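Local coordinates for insecticidal protein (PDB 7ML9) that is an insecticidal toxin active against the western corn rootworm and probably acts by forming beta-barrel pores in membranes, at residues E136-T141 with A167-N172; A221-I226 with R265-K270. All coordinates share one frame; numbering follows the deposited sequence.

Both contacts belong to an elongated, strand-rich toxin of the aerolysin/ETX-MTX2 type, and their nearest atoms are about 10 Å apart. Interaction 1 is a face-to-face crossing: 167-172, from a two-stranded hairpin, lies over 136-141 of the large sheet, and both direct hydrogen bonds are donated by one asparagine side chain, one to a hydroxyl and one to a backbone carbonyl. Interaction 2 is an edge-to-edge pairing within the large sheet, held by backbone hydrogen bonds. The sheet itself ties them together, since strands 130-147 and 266-289 are neighbours in it. Each contact is partly buried and has two bridging waters, but interaction 2 has small aliphatic side chains on one face of the sheet and a mixed set on the other.

Interaction 1: residues E136-T141 with A167-N172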
loop_
_atom_site.group_PDB
_atom_site.type_symbol
_atom_site.label_atom_id
_atom_site.label_comp_id
_atom_site.label_asym_id
_atom_site.label_seq_id
_atom_site.Cartn_x
_atom_site.Cartn_y
_atom_site.Cartn_z
ATOM N N GLU A 136 0.584 -18.259 -4.608
ATOM C CA GLU A 136 0.905 -16.841 -4.552
ATOM C C GLU A 136 0.027 -16.167 -3.504
ATOM O O GLU A 136 -1.160 -16.486 -3.352
ATOM C CB GLU A 136 0.685 -16.182 -5.914
ATOM C CG GLU A 136 1.467 -16.796 -7.070
ATOM C CD GLU A 136 1.056 -16.213 -8.396
ATOM O OE1 GLU A 136 0.050 -15.467 -8.430
ATOM O OE2 GLU A 136 1.720 -16.495 -9.411
ATOM N N SER A 137 0.622 -15.240 -2.771
ATOM C CA SER A 137 -0.056 -14.532 -1.700
ATOM C C SER A 137 0.263 -13.051 -1.817
ATOM O O SER A 137 1.406 -12.681 -2.091
ATOM C CB SER A 137 0.383 -15.050 -0.324
ATOM O OG SER A 137 -0.561 -14.717 0.671
ATOM N N THR A 138 -0.754 -12.213 -1.630
ATOM C CA THR A 138 -0.573 -10.772 -1.482
ATOM C C THR A 138 -1.319 -10.340 -0.234
ATOM O O THR A 138 -2.501 -10.665 -0.082
ATOM C CB THR A 138 -1.110 -10.003 -2.682
ATOM O OG1 THR A 138 -0.406 -10.389 -3.866
ATOM C CG2 THR A 138 -0.943 -8.497 -2.455
ATOM N N SER A 139 -0.644 -9.630 0.666
ATOM C CA SER A 139 -1.330 -9.112 1.836
ATOM C C SER A 139 -0.966 -7.645 2.051
ATOM O O SER A 139 0.064 -7.150 1.574
ATOM C CB SER A 139 -1.037 -9.950 3.091
ATOM O OG SER A 139 0.320 -9.908 3.460
ATOM N N ASN A 140 -1.849 -6.938 2.753
ATOM C CA ASN A 140 -1.596 -5.547 3.089
ATOM C C ASN A 140 -2.087 -5.294 4.509
ATOM O O ASN A 140 -2.870 -6.070 5.064
ATOM C CB ASN A 140 -2.232 -4.612 2.047
ATOM C CG ASN A 140 -3.753 -4.476 2.193
ATOM O OD1 ASN A 140 -4.266 -4.273 3.289
ATOM N ND2 ASN A 140 -4.467 -4.547 1.071
ATOM N N THR A 141 -1.587 -4.212 5.106
ATOM C CA THR A 141 -2.021 -3.748 6.419
ATOM C C THR A 141 -2.151 -2.235 6.364
ATOM O O THR A 141 -1.251 -1.560 5.857
ATOM C CB THR A 141 -1.028 -4.135 7.523
ATOM O OG1 THR A 141 -0.971 -5.563 7.653
ATOM C CG2 THR A 141 -1.455 -3.532 8.856
ATOM N N ALA A 167 1.020 -6.327 -10.097
ATOM C CA ALA A 167 0.124 -6.892 -9.096
ATOM C C ALA A 167 -0.600 -5.758 -8.374
ATOM O O ALA A 167 -0.233 -4.587 -8.500
ATOM C CB ALA A 167 0.882 -7.767 -8.091
ATOM N N SER A 168 -1.630 -6.109 -7.604
ATOM C CA SER A 168 -2.443 -5.093 -6.944
ATOM C C SER A 168 -2.969 -5.614 -5.613
ATOM O O SER A 168 -2.894 -6.806 -5.304
ATOM C CB SER A 168 -3.603 -4.636 -7.831
ATOM O OG SER A 168 -4.585 -5.649 -7.920
ATOM N N THR A 169 -3.505 -4.688 -4.818
ATOM C CA THR A 169 -3.992 -4.996 -3.483
ATOM C C THR A 169 -4.928 -3.858 -3.087
ATOM O O THR A 169 -4.717 -2.711 -3.481
ATOM C CB THR A 169 -2.833 -5.156 -2.491
ATOM O OG1 THR A 169 -3.306 -5.677 -1.244
ATOM C CG2 THR A 169 -2.098 -3.821 -2.246
ATOM N N GLU A 170 -5.982 -4.194 -2.354
ATOM C CA GLU A 170 -7.030 -3.240 -2.008
ATOM C C GLU A 170 -6.944 -2.910 -0.524
ATOM O O GLU A 170 -7.064 -3.801 0.328
ATOM C CB GLU A 170 -8.418 -3.777 -2.357
ATOM C CG GLU A 170 -9.515 -2.741 -2.146
ATOM C CD GLU A 170 -10.879 -3.206 -2.622
ATOM O OE1 GLU A 170 -11.227 -4.380 -2.368
ATOM O OE2 GLU A 170 -11.593 -2.396 -3.259
ATOM N N TYR A 171 -6.722 -1.634 -0.219
ATOM C CA TYR A 171 -6.660 -1.174 1.157
ATOM C C TYR A 171 -8.046 -0.775 1.632
ATOM O O TYR A 171 -8.802 -0.135 0.896
ATOM C CB TYR A 171 -5.726 0.034 1.289
ATOM C CG TYR A 171 -4.275 -0.329 1.244
ATOM C CD1 TYR A 171 -3.602 -0.702 2.392
ATOM C CD2 TYR A 171 -3.583 -0.319 0.046
ATOM C CE1 TYR A 171 -2.271 -1.047 2.349
ATOM C CE2 TYR A 171 -2.257 -0.662 -0.006
ATOM C CZ TYR A 171 -1.609 -1.026 1.143
ATOM O OH TYR A 171 -0.278 -1.367 1.092
ATOM N N ASN A 172 -8.375 -1.163 2.855
ATOM C CA ASN A 172 -9.462 -0.543 3.597
ATOM C C ASN A 172 -8.848 0.494 4.530
ATOM O O ASN A 172 -7.948 0.172 5.314
ATOM C CB ASN A 172 -10.267 -1.578 4.385
ATOM C CG ASN A 172 -11.519 -0.988 5.011
ATOM O OD1 ASN A 172 -11.464 0.044 5.684
ATOM N ND2 ASN A 172 -12.660 -1.632 4.776
HETATM O O HOH W 1 -4.202 -8.346 -1.180
HETATM O O HOH W 2 -6.265 -2.661 4.370
#
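The two strands run in roughly the same direction, 33° apart, with their axes 7.3 Å from each other at the closest point; this separation is too wide for backbone pairing, so side chains fill the gap. Along 136-141 the contact begins at T138. T138 CG2 is anti to the backbone N and reaches across to T169 CB at 3.8 Å, while T138 OG1 turns to S277. The carbonyl O of T138 accepts from a water that also hydrogen-bonds T169 OG1. N140 then makes the largest single contribution. With CG in the crowded position between backbone N and carbonyl carbon, its amide rises between T169 and Y171. N140 ND2 donates to T169 OG1 at 2.8 Å (159° at the hydrogen) and, also at 2.8 Å, to the backbone O of E170. T169 OG1 is thus held by both the water and N140 ND2. Both acceptors lie near the amide plane, which fixes its rotation, although the donor approaches the E170 carbonyl from above its plane. N140 OD1 can accept from a second water, which itself accepts from N172 N. The same amide stacks on the Y171 ring, the planes 19° apart, with N140 CG over one face, offset toward the rim, and 3.7 Å from Y171 CE1. T141 finishes the segment by placing its carbonyl O at the ring edge, 3.7 Å from Y171 CE1. Beneath this contact, 136-141 is hydrogen-bonded through its backbone between strands 178-189 and 266-289. Above it, 167-172 pairs with 153-160 in the hairpin, a position consistent with the membrane-inserting hairpin of aerolysin-type toxins, and the Y171 ring reaches F275 on strand 266-289 and A217 and L219 on strand 201-229.

Interaction 2: residues A221-I226 with R265-K270; sequences ANVGGI and RDVIVK
Strands 221-226 and 266-270 pair antiparallel, A221 with V269 and V223 with V267 as hydrogen-bonded pairs flanking the non-hydrogen-bonded pair N222-I268. The bonds are nearly straight: V223 N to V267 O is 2.9 Å at 172°, and V267 N returns to V223 O at 3.0 Å. On the face bearing A221, V223, V267 and V269, V223 CG2 and V267 CG2 meet at a tight 3.4 Å, and helix 242-252 lies against them through I242. A221 CB touches V269 CG1. The other face is mixed, with N222 beside I268. N222, its CG anti to the backbone N, brings N222 OD1 to 3.3 Å from D266 CB, the amide and carboxylate planes 66° apart; N222 OD1 accepts from N89 ND2, while a water accepts from N222 ND2 and can donate to D266 OD2. Farther along, a second water accepts from G225 N and can donate to R265 O or D266 OD1. D266 OD1 lies 3.4 Å from G224 CA, where a beta carbon would clash. Aliphatic contacts lie against the helix, whereas the D266 carboxylate sits where direct backbone pairing ends, and the bridging waters probably help to stabilise its charge.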
loop_
_atom_site.group_PDB
_atom_site.type_symbol
_atom_site.label_atom_id
_atom_site.label_comp_id
_atom_site.label_asym_id
_atom_site.label_seq_id
_atom_site.Cartn_x
_atom_site.Cartn_y
_atom_site.Cartn_z
ATOM N N ALA A 221 -7.251 10.652 0.698
ATOM C CA ALA A 221 -8.655 10.955 0.474
ATOM C C ALA A 221 -8.782 12.453 0.253
ATOM O O ALA A 221 -8.149 13.245 0.963
ATOM C CB ALA A 221 -9.517 10.486 1.653
ATOM N N ASN A 222 -9.564 12.835 -0.746
ATOM C CA ASN A 222 -9.898 14.228 -1.004
ATOM C C ASN A 222 -11.265 14.470 -0.382
ATOM O O ASN A 222 -12.237 13.795 -0.745
ATOM C CB ASN A 222 -9.905 14.507 -2.508
ATOM C CG ASN A 222 -10.246 15.953 -2.849
ATOM O OD1 ASN A 222 -11.286 16.481 -2.451
ATOM N ND2 ASN A 222 -9.375 16.589 -3.619
ATOM N N VAL A 223 -11.337 15.400 0.576
ATOM C CA VAL A 223 -12.577 15.640 1.309
ATOM C C VAL A 223 -12.951 17.116 1.222
ATOM O O VAL A 223 -12.087 17.998 1.174
ATOM C CB VAL A 223 -12.490 15.188 2.787
ATOM C CG1 VAL A 223 -11.979 13.749 2.893
ATOM C CG2 VAL A 223 -11.595 16.091 3.572
ATOM N N GLY A 224 -14.259 17.376 1.206
ATOM C CA GLY A 224 -14.789 18.718 1.105
ATOM C C GLY A 224 -15.530 19.105 2.376
ATOM O O GLY A 224 -15.811 18.273 3.237
ATOM N N GLY A 225 -15.803 20.399 2.509
ATOM C CA GLY A 225 -16.498 20.866 3.696
ATOM C C GLY A 225 -16.348 22.358 3.892
ATOM O O GLY A 225 -15.547 23.024 3.228
ATOM N N ILE A 226 -17.150 22.867 4.833
ATOM C CA ILE A 226 -17.222 24.282 5.198
ATOM C C ILE A 226 -16.985 24.383 6.697
ATOM O O ILE A 226 -17.697 23.737 7.477
ATOM C CB ILE A 226 -18.595 24.897 4.852
ATOM C CG1 ILE A 226 -18.941 24.747 3.372
ATOM C CG2 ILE A 226 -18.642 26.372 5.286
ATOM C CD1 ILE A 226 -17.962 25.445 2.449
ATOM N N ARG A 265 -10.718 24.327 -2.792
ATOM C CA ARG A 265 -11.676 24.370 -1.684
ATOM C C ARG A 265 -11.649 23.118 -0.810
ATOM O O ARG A 265 -12.217 23.143 0.288
ATOM C CB ARG A 265 -13.100 24.566 -2.224
ATOM C CG ARG A 265 -13.305 25.843 -3.043
ATOM C CD ARG A 265 -14.720 25.898 -3.645
ATOM N NE ARG A 265 -15.753 25.733 -2.619
ATOM C CZ ARG A 265 -16.251 26.732 -1.894
ATOM N NH1 ARG A 265 -15.817 27.970 -2.091
ATOM N NH2 ARG A 265 -17.182 26.493 -0.974
ATOM N N ASP A 266 -11.010 22.036 -1.256
ATOM C CA ASP A 266 -10.984 20.777 -0.528
ATOM C C ASP A 266 -9.647 20.621 0.194
ATOM O O ASP A 266 -8.748 21.466 0.097
ATOM C CB ASP A 266 -11.215 19.590 -1.483
ATOM C CG ASP A 266 -12.438 19.780 -2.376
ATOM O OD1 ASP A 266 -13.571 19.899 -1.838
ATOM O OD2 ASP A 266 -12.265 19.821 -3.620
ATOM N N VAL A 267 -9.516 19.520 0.932
ATOM C CA VAL A 267 -8.237 19.138 1.511
ATOM C C VAL A 267 -7.983 17.674 1.161
ATOM O O VAL A 267 -8.913 16.876 0.989
ATOM C CB VAL A 267 -8.162 19.344 3.047
ATOM C CG1 VAL A 267 -8.612 20.787 3.476
ATOM C CG2 VAL A 267 -8.979 18.325 3.735
ATOM N N ILE A 268 -6.709 17.328 1.045
ATOM C CA ILE A 268 -6.284 15.941 0.855
ATOM C C ILE A 268 -5.661 15.470 2.157
ATOM O O ILE A 268 -4.774 16.136 2.704
ATOM C CB ILE A 268 -5.292 15.813 -0.314
ATOM C CG1 ILE A 268 -5.957 16.225 -1.620
ATOM C CG2 ILE A 268 -4.738 14.385 -0.402
ATOM C CD1 ILE A 268 -4.970 16.440 -2.751
ATOM N N VAL A 269 -6.130 14.334 2.667
ATOM C CA VAL A 269 -5.602 13.766 3.899
ATOM C C VAL A 269 -4.871 12.471 3.553
ATOM O O VAL A 269 -5.306 11.724 2.675
ATOM C CB VAL A 269 -6.715 13.547 4.944
ATOM C CG1 VAL A 269 -7.760 12.546 4.477
ATOM C CG2 VAL A 269 -6.116 13.136 6.274
ATOM N N LYS A 270 -3.752 12.220 4.228
ATOM C CA LYS A 270 -2.852 11.127 3.869
ATOM C C LYS A 270 -2.762 10.126 5.006
ATOM O O LYS A 270 -2.592 10.517 6.165
ATOM C CB LYS A 270 -1.455 11.648 3.535
ATOM C CG LYS A 270 -0.506 10.567 3.008
ATOM C CD LYS A 270 0.933 11.058 2.954
ATOM C CE LYS A 270 1.729 10.510 4.131
ATOM N NZ LYS A 270 2.015 9.051 3.986
HETATM O O HOH W 3 -10.033 19.360 -4.908
HETATM O O HOH W 4 -14.608 21.933 0.158
#